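Local coordinates for translocator protein BipD (Burkholderia pseudomallei, PDB 3NFT), which is required for invasion of epithelial cells and survival inside host cells, and probably regulates secretion of the type III effectors BipB and BipC, at residues Leu95-Leu99 / Leu282-Ser287; Ala139-Ile143 / Met194-Lys198. All blocks are in the same frame, centred on the assembly; numbering follows the deposited sequence.

Interaction 1 (Leu95-Leu99 / Leu282-Ser287)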
ATOM      1  N   LEU A  95      18.111   3.824   1.402  1.00 15.78           N
ATOM      2  CA  LEU A  95      17.767   3.015   0.237  1.00 15.21           C
ATOM      3  C   LEU A  95      16.270   3.154  -0.090  1.00 15.20           C
ATOM      4  O   LEU A  95      15.877   3.272  -1.235  1.00 16.41           O
ATOM      5  CB  LEU A  95      18.165   1.553   0.453  1.00 15.37           C
ATOM      6  CG  LEU A  95      17.834   0.543  -0.657  1.00 15.56           C
ATOM      7  CD1 LEU A  95      18.271   1.032  -2.040  1.00 17.92           C
ATOM      8  CD2 LEU A  95      18.454  -0.827  -0.359  1.00 16.03           C
ATOM      9  N   LEU A  96      15.424   3.111   0.923  1.00 15.59           N
ATOM     10  CA  LEU A  96      13.990   3.339   0.686  1.00 15.57           C
ATOM     11  C   LEU A  96      13.718   4.712   0.072  1.00 17.16           C
ATOM     12  O   LEU A  96      12.902   4.842  -0.831  1.00 17.27           O
ATOM     13  CB  LEU A  96      13.183   3.149   1.981  1.00 15.87           C
ATOM     14  CG  LEU A  96      13.070   1.718   2.505  1.00 14.90           C
ATOM     15  CD1 LEU A  96      12.189   1.646   3.761  1.00 16.94           C
ATOM     16  CD2 LEU A  96      12.540   0.755   1.479  1.00 16.92           C
ATOM     17  N   GLU A  97      14.411   5.727   0.557  1.00 19.04           N
ATOM     18  CA  GLU A  97      14.248   7.086   0.017  1.00 21.19           C
ATOM     19  C   GLU A  97      14.617   7.133  -1.470  1.00 21.42           C
ATOM     20  O   GLU A  97      13.934   7.789  -2.266  1.00 21.61           O
ATOM     21  CB  GLU A  97      15.067   8.088   0.838  1.00 22.29           C
ATOM     22  CG  GLU A  97      14.442   8.354   2.203  1.00 26.77           C
ATOM     23  CD  GLU A  97      15.290   9.236   3.119  1.00 32.39           C
ATOM     24  OE1 GLU A  97      16.422   9.615   2.740  1.00 36.60           O
ATOM     25  OE2 GLU A  97      14.812   9.558   4.229  1.00 36.78           O
ATOM     26  N   ARG A  98      15.682   6.422  -1.853  1.00 21.75           N
ATOM     27  CA  ARG A  98      16.080   6.362  -3.269  1.00 22.54           C
ATOM     28  C   ARG A  98      15.046   5.647  -4.116  1.00 22.12           C
ATOM     29  O   ARG A  98      14.748   6.083  -5.222  1.00 22.06           O
ATOM     30  CB  ARG A  98      17.451   5.696  -3.434  1.00 23.48           C
ATOM     31  CG  ARG A  98      18.544   6.473  -2.740  1.00 27.16           C
ATOM     32  CD  ARG A  98      19.943   6.142  -3.236  1.00 31.11           C
ATOM     33  NE  ARG A  98      20.364   4.767  -2.984  1.00 33.11           N
ATOM     34  CZ  ARG A  98      20.842   4.303  -1.821  1.00 35.09           C
ATOM     35  NH1 ARG A  98      20.946   5.076  -0.740  1.00 36.59           N
ATOM     36  NH2 ARG A  98      21.208   3.038  -1.731  1.00 34.85           N
ATOM     37  N   LEU A  99      14.500   4.552  -3.592  1.00 21.69           N
ATOM     38  CA  LEU A  99      13.443   3.805  -4.288  1.00 21.18           C
ATOM     39  C   LEU A  99      12.182   4.644  -4.455  1.00 22.71           C
ATOM     40  O   LEU A  99      11.551   4.634  -5.518  1.00 23.25           O
ATOM     41  CB  LEU A  99      13.147   2.490  -3.560  1.00 20.33           C
ATOM     42  CG  LEU A  99      14.282   1.457  -3.610  1.00 19.54           C
ATOM     43  CD1 LEU A  99      14.103   0.362  -2.552  1.00 20.00           C
ATOM     44  CD2 LEU A  99      14.375   0.820  -5.011  1.00 21.50           C
ATOM     45  N   LEU A 282      11.350  -6.567   1.114  1.00 15.48           N
ATOM     46  CA  LEU A 282      10.678  -5.336   0.683  1.00 15.89           C
ATOM     47  C   LEU A 282      11.417  -4.635  -0.453  1.00 15.33           C
ATOM     48  O   LEU A 282      10.813  -4.248  -1.454  1.00 14.84           O
ATOM     49  CB  LEU A 282      10.474  -4.377   1.857  1.00 15.94           C
ATOM     50  CG  LEU A 282       9.908  -2.971   1.591  1.00 18.31           C
ATOM     51  CD1 LEU A 282       8.487  -3.029   0.985  1.00 19.42           C
ATOM     52  CD2 LEU A 282       9.924  -2.114   2.882  1.00 18.49           C
ATOM     53  N   VAL A 283      12.725  -4.507  -0.307  1.00 14.74           N
ATOM     54  CA  VAL A 283      13.526  -3.881  -1.346  1.00 15.62           C
ATOM     55  C   VAL A 283      13.464  -4.699  -2.633  1.00 15.56           C
ATOM     56  O   VAL A 283      13.354  -4.133  -3.721  1.00 16.38           O
ATOM     57  CB  VAL A 283      14.988  -3.692  -0.909  1.00 16.05           C
ATOM     58  CG1 VAL A 283      15.867  -3.287  -2.131  1.00 18.23           C
ATOM     59  CG2 VAL A 283      15.047  -2.689   0.192  1.00 18.37           C
ATOM     60  N   LYS A 284      13.563  -6.029  -2.517  1.00 15.23           N
ATOM     61  CA  LYS A 284      13.490  -6.897  -3.706  1.00 16.05           C
ATOM     62  C   LYS A 284      12.131  -6.779  -4.408  1.00 16.51           C
ATOM     63  O   LYS A 284      12.049  -6.730  -5.635  1.00 17.93           O
ATOM     64  CB  LYS A 284      13.791  -8.345  -3.324  1.00 17.53           C
ATOM     65  CG  LYS A 284      15.263  -8.589  -2.969  1.00 19.08           C
ATOM     66  CD  LYS A 284      15.504  -9.956  -2.367  1.00 22.81           C
ATOM     67  CE  LYS A 284      16.947 -10.081  -1.872  1.00 23.01           C
ATOM     68  NZ  LYS A 284      17.282 -11.470  -1.445  1.00 24.36           N
ATOM     69  N   VAL A 285      11.059  -6.689  -3.621  1.00 16.67           N
ATOM     70  CA  VAL A 285       9.720  -6.464  -4.165  1.00 16.66           C
ATOM     71  C   VAL A 285       9.604  -5.110  -4.868  1.00 16.58           C
ATOM     72  O   VAL A 285       9.124  -5.018  -5.995  1.00 17.82           O
ATOM     73  CB  VAL A 285       8.624  -6.607  -3.072  1.00 16.86           C
ATOM     74  CG1 VAL A 285       7.287  -6.082  -3.575  1.00 18.88           C
ATOM     75  CG2 VAL A 285       8.520  -8.066  -2.679  1.00 17.94           C
ATOM     76  N   LEU A 286      10.070  -4.059  -4.220  1.00 16.36           N
ATOM     77  CA  LEU A 286       9.986  -2.719  -4.778  1.00 16.57           C
ATOM     78  C   LEU A 286      10.832  -2.577  -6.049  1.00 16.98           C
ATOM     79  O   LEU A 286      10.396  -1.944  -7.008  1.00 17.04           O
ATOM     80  CB  LEU A 286      10.430  -1.682  -3.749  1.00 16.76           C
ATOM     81  CG  LEU A 286       9.531  -1.418  -2.536  1.00 16.70           C
ATOM     82  CD1 LEU A 286      10.293  -0.514  -1.532  1.00 16.97           C
ATOM     83  CD2 LEU A 286       8.228  -0.784  -2.956  1.00 17.98           C
ATOM     84  N   SER A 287      12.018  -3.196  -6.053  1.00 18.00           N
ATOM     85  CA  SER A 287      12.895  -3.145  -7.215  1.00 19.48           C
ATOM     86  C   SER A 287      12.260  -3.847  -8.393  1.00 19.48           C
ATOM     87  O   SER A 287      12.294  -3.337  -9.516  1.00 19.08           O
ATOM     88  CB  SER A 287      14.234  -3.794  -6.876  1.00 20.45           C
ATOM     89  OG  SER A 287      14.805  -3.038  -5.852  1.00 25.12           O
TER
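Leu99, Val283 and Leu96 bury the largest areas where helix 76-103 runs beside helix 244-295. Leu99, whose CA-to-CB bond points at the facing helix, places CD1 4.1 Å from CG1 of Val283 and 4.0 Å from CD1 of Leu286, so that its isobutyl group sits against two residues one turn apart; its CD2 lies 4.0 Å from OG of Ser287, which is hydrogen-bonded to N of Ala27. Val283 in turn is met from the preceding turn of the other helix, its CG2 lying 3.9 Å from CD2 of Leu95. Leu96 leaves its helix sideways, yet with chi1 in m and chi2 in t its tip swings back into the interface, where CD2 approaches CD2 of Leu282 at 4.1 Å and CD1 of Leu286 at 4.0 Å.

The two short axes run nearly parallel, 14° apart, and their wide separation of 11.1 Å is bridged mainly by leucine and valine side chains, without polar links between the segments. The helices lie side by side in a bundle whose apolar core also takes in helix 121-160: Ile130 and Ile137 lie on Leu96, and Ile130 also meets Leu286. Segment 282-287 falls in a predicted coiled coil. Beyond Leu95 and Val283, Leu33 of the short helix 30-35 touches both, an N-terminal element lying over this part of the bundle, consistent with an N-terminal intramolecular chaperone for the coiled-coil region. On another face of helix 244-295, Val285 packs on Ala289 of the second subunit, while Lys284 forms a salt bridge with Asp30 of its own chain.

Interaction 2 (Ala139-Ile143 / Met194-Lys198)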
ATOM      1  N   ALA A 139      11.239   1.972  14.337  1.00 14.98           N
ATOM      2  CA  ALA A 139      10.762   1.314  15.544  1.00 14.62           C
ATOM      3  C   ALA A 139      11.778   0.288  16.020  1.00 13.86           C
ATOM      4  O   ALA A 139      12.153   0.241  17.194  1.00 13.24           O
ATOM      5  CB  ALA A 139       9.425   0.602  15.286  1.00 16.02           C
ATOM      6  N   TYR A 140      12.212  -0.570  15.114  1.00 13.41           N
ATOM      7  CA  TYR A 140      13.099  -1.626  15.529  1.00 13.74           C
ATOM      8  C   TYR A 140      14.450  -1.115  15.955  1.00 13.38           C
ATOM      9  O   TYR A 140      15.039  -1.651  16.895  1.00 14.79           O
ATOM     10  CB  TYR A 140      13.243  -2.719  14.460  1.00 13.51           C
ATOM     11  CG  TYR A 140      12.524  -3.972  14.888  1.00 15.94           C
ATOM     12  CD1 TYR A 140      11.330  -4.357  14.327  1.00 18.15           C
ATOM     13  CD2 TYR A 140      13.044  -4.739  15.910  1.00 16.75           C
ATOM     14  CE1 TYR A 140      10.690  -5.510  14.756  1.00 19.30           C
ATOM     15  CE2 TYR A 140      12.416  -5.870  16.344  1.00 19.24           C
ATOM     16  CZ  TYR A 140      11.245  -6.249  15.771  1.00 20.22           C
ATOM     17  OH  TYR A 140      10.660  -7.379  16.274  1.00 23.50           O
ATOM     18  N   ALA A 141      14.941  -0.086  15.281  1.00 14.35           N
ATOM     19  CA  ALA A 141      16.182   0.528  15.669  1.00 15.49           C
ATOM     20  C   ALA A 141      16.076   1.080  17.092  1.00 14.16           C
ATOM     21  O   ALA A 141      16.992   0.926  17.894  1.00 14.69           O
ATOM     22  CB  ALA A 141      16.569   1.648  14.675  1.00 16.49           C
ATOM     23  N   THR A 142      14.976   1.767  17.401  1.00 13.79           N
ATOM     24  CA  THR A 142      14.813   2.365  18.723  1.00 14.74           C
ATOM     25  C   THR A 142      14.713   1.273  19.785  1.00 13.70           C
ATOM     26  O   THR A 142      15.331   1.350  20.837  1.00 13.41           O
ATOM     27  CB  THR A 142      13.546   3.222  18.767  1.00 16.31           C
ATOM     28  OG1 THR A 142      13.650   4.254  17.784  1.00 20.33           O
ATOM     29  CG2 THR A 142      13.400   3.840  20.147  1.00 19.17           C
ATOM     30  N   ILE A 143      13.924   0.240  19.500  1.00 12.35           N
ATOM     31  CA  ILE A 143      13.741  -0.847  20.455  1.00 12.51           C
ATOM     32  C   ILE A 143      15.045  -1.602  20.679  1.00 11.76           C
ATOM     33  O   ILE A 143      15.437  -1.875  21.811  1.00 10.72           O
ATOM     34  CB  ILE A 143      12.681  -1.836  19.966  1.00 13.68           C
ATOM     35  CG1 ILE A 143      11.325  -1.147  19.858  1.00 16.18           C
ATOM     36  CG2 ILE A 143      12.598  -3.074  20.873  1.00 14.11           C
ATOM     37  CD1 ILE A 143      10.338  -1.914  19.040  1.00 20.86           C
ATOM     38  N   MET A 194      11.556   3.775  25.462  1.00 19.13           N
ATOM     39  CA  MET A 194      11.568   3.951  24.032  1.00 19.56           C
ATOM     40  C   MET A 194      10.187   4.406  23.597  1.00 19.58           C
ATOM     41  O   MET A 194       9.195   4.038  24.203  1.00 22.03           O
ATOM     42  CB  MET A 194      11.932   2.626  23.372  1.00 19.00           C
ATOM     43  CG  MET A 194      13.364   2.134  23.681  1.00 19.42           C
ATOM     44  SD  MET A 194      13.447   0.367  24.063  1.00 20.17           S
ATOM     45  CE  MET A 194      12.979   0.384  25.780  1.00 18.55           C
ATOM     46  N   GLN A 195      10.141   5.227  22.561  1.00 19.15           N
ATOM     47  CA  GLN A 195       8.882   5.704  22.024  1.00 18.82           C
ATOM     48  C   GLN A 195       8.729   5.113  20.640  1.00 18.38           C
ATOM     49  O   GLN A 195       9.578   5.322  19.780  1.00 18.47           O
ATOM     50  CB  GLN A 195       8.879   7.232  21.947  1.00 19.37           C
ATOM     51  CG  GLN A 195       7.671   7.807  21.255  1.00 20.71           C
ATOM     52  CD  GLN A 195       6.394   7.545  22.015  1.00 21.49           C
ATOM     53  OE1 GLN A 195       6.280   7.906  23.191  1.00 22.92           O
ATOM     54  NE2 GLN A 195       5.426   6.904  21.356  1.00 20.88           N
ATOM     55  N   LEU A 196       7.652   4.368  20.436  1.00 17.64           N
ATOM     56  CA  LEU A 196       7.309   3.862  19.110  1.00 18.29           C
ATOM     57  C   LEU A 196       6.902   5.020  18.190  1.00 20.34           C
ATOM     58  O   LEU A 196       6.434   6.069  18.669  1.00 20.46           O
ATOM     59  CB  LEU A 196       6.165   2.846  19.205  1.00 18.34           C
ATOM     60  CG  LEU A 196       6.479   1.513  19.887  1.00 18.94           C
ATOM     61  CD1 LEU A 196       5.236   0.665  20.109  1.00 19.27           C
ATOM     62  CD2 LEU A 196       7.491   0.757  19.051  1.00 20.89           C
ATOM     63  N   PRO A 197       7.049   4.840  16.868  1.00 22.26           N
ATOM     64  CA  PRO A 197       6.607   5.860  15.910  1.00 24.82           C
ATOM     65  C   PRO A 197       5.129   6.201  16.099  1.00 27.49           C
ATOM     66  O   PRO A 197       4.330   5.337  16.493  1.00 27.73           O
ATOM     67  CB  PRO A 197       6.839   5.190  14.550  1.00 24.31           C
ATOM     68  CG  PRO A 197       7.865   4.108  14.808  1.00 23.11           C
ATOM     69  CD  PRO A 197       7.597   3.638  16.205  1.00 22.16           C
ATOM     70  N   LYS A 198       4.759   7.453  15.840  1.00 31.20           N
ATOM     71  CA  LYS A 198       3.350   7.833  15.864  1.00 33.57           C
ATOM     72  C   LYS A 198       2.604   6.975  14.835  1.00 33.53           C
ATOM     73  O   LYS A 198       3.139   6.662  13.761  1.00 34.20           O
ATOM     74  CB  LYS A 198       3.167   9.328  15.568  1.00 35.03           C
ATOM     75  CG  LYS A 198       1.799   9.859  15.994  1.00 38.83           C
ATOM     76  CD  LYS A 198       1.678  11.369  15.818  1.00 42.73           C
ATOM     77  CE  LYS A 198       0.318  11.876  16.332  1.00 45.10           C
ATOM     78  NZ  LYS A 198       0.127  13.357  16.142  1.00 46.24           N
TER
HETATM   79  O   HOH W   1      10.746   4.613  17.284  1.00 26.60           O
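Met194 lays its side chain along the backbone at the Thr142-Ile143 end of segment 139-143, with CG 3.5 Å from the carbonyl O of Thr142 and SD 3.7 Å from O of Ile143. The same residue meets the Thr142 side chain, whose CG2 lies 3.7 Å from CB of Met194, so the methionine follows both the helix backbone and the Thr142 methyl group. One turn earlier the backbones come closer together: the CA atoms of Ala139 and Leu196 are 5.6 Å apart, against 6.4 Å for Ile143 and Met194. The small Ala139 permits this approach, its CB touching CD of Pro197 at 3.7 Å and CD2 of Leu196 at 4.2 Å. That leucine methyl also reaches CD1 of Ile143, 3.9 Å away, and so fills the space between residues on successive turns.

At the more open margin a water bridges the Thr142 hydroxyl and the Gln195 carbonyl. It donates to OG1 of Thr142 at 3.0 Å and to O of Gln195 at 2.8 Å, while the threonine hydroxyl is also hydrogen-bonded to the carbonyl of Asp138. Gln195, directed away from the helix, bonds through NE2 to O of Leu196 at 3.0 Å and also to O of Ser218.

The contact lays the edge of a small antiparallel sheet on the long helix 121-160, here within a predicted coiled coil of this tip protein: strand 193-195 pairs with strand 220-223, and Trp205 of helix 202-209 packs on Ala139, Ile143 and Leu196. Tyr140 lies between two helices, touching Tyr272 of helix 244-295 and hydrogen-bonded to Glu208 of helix 202-209.

How the interactions relate
From the N terminus, helix 76-103 supplies the first half of interaction 1, and the chain then passes into helix 121-160, which supplies the first half of interaction 2. Interaction 2 closes a loop of 50 residues when strand 193-195 returns to that helix; interaction 1 closes only much later, on helix 244-295, after 182 residues. The shorter loop lies wholly within the longer, and the two do not cross. Their centres are 21 Å apart and their nearest atoms about 11 Å, so they do not touch. Helix 121-160 relates them: it packs against both helices of 95-99/282-287 and carries the small sheet at 139-143/194-198, joining bundle and sheet.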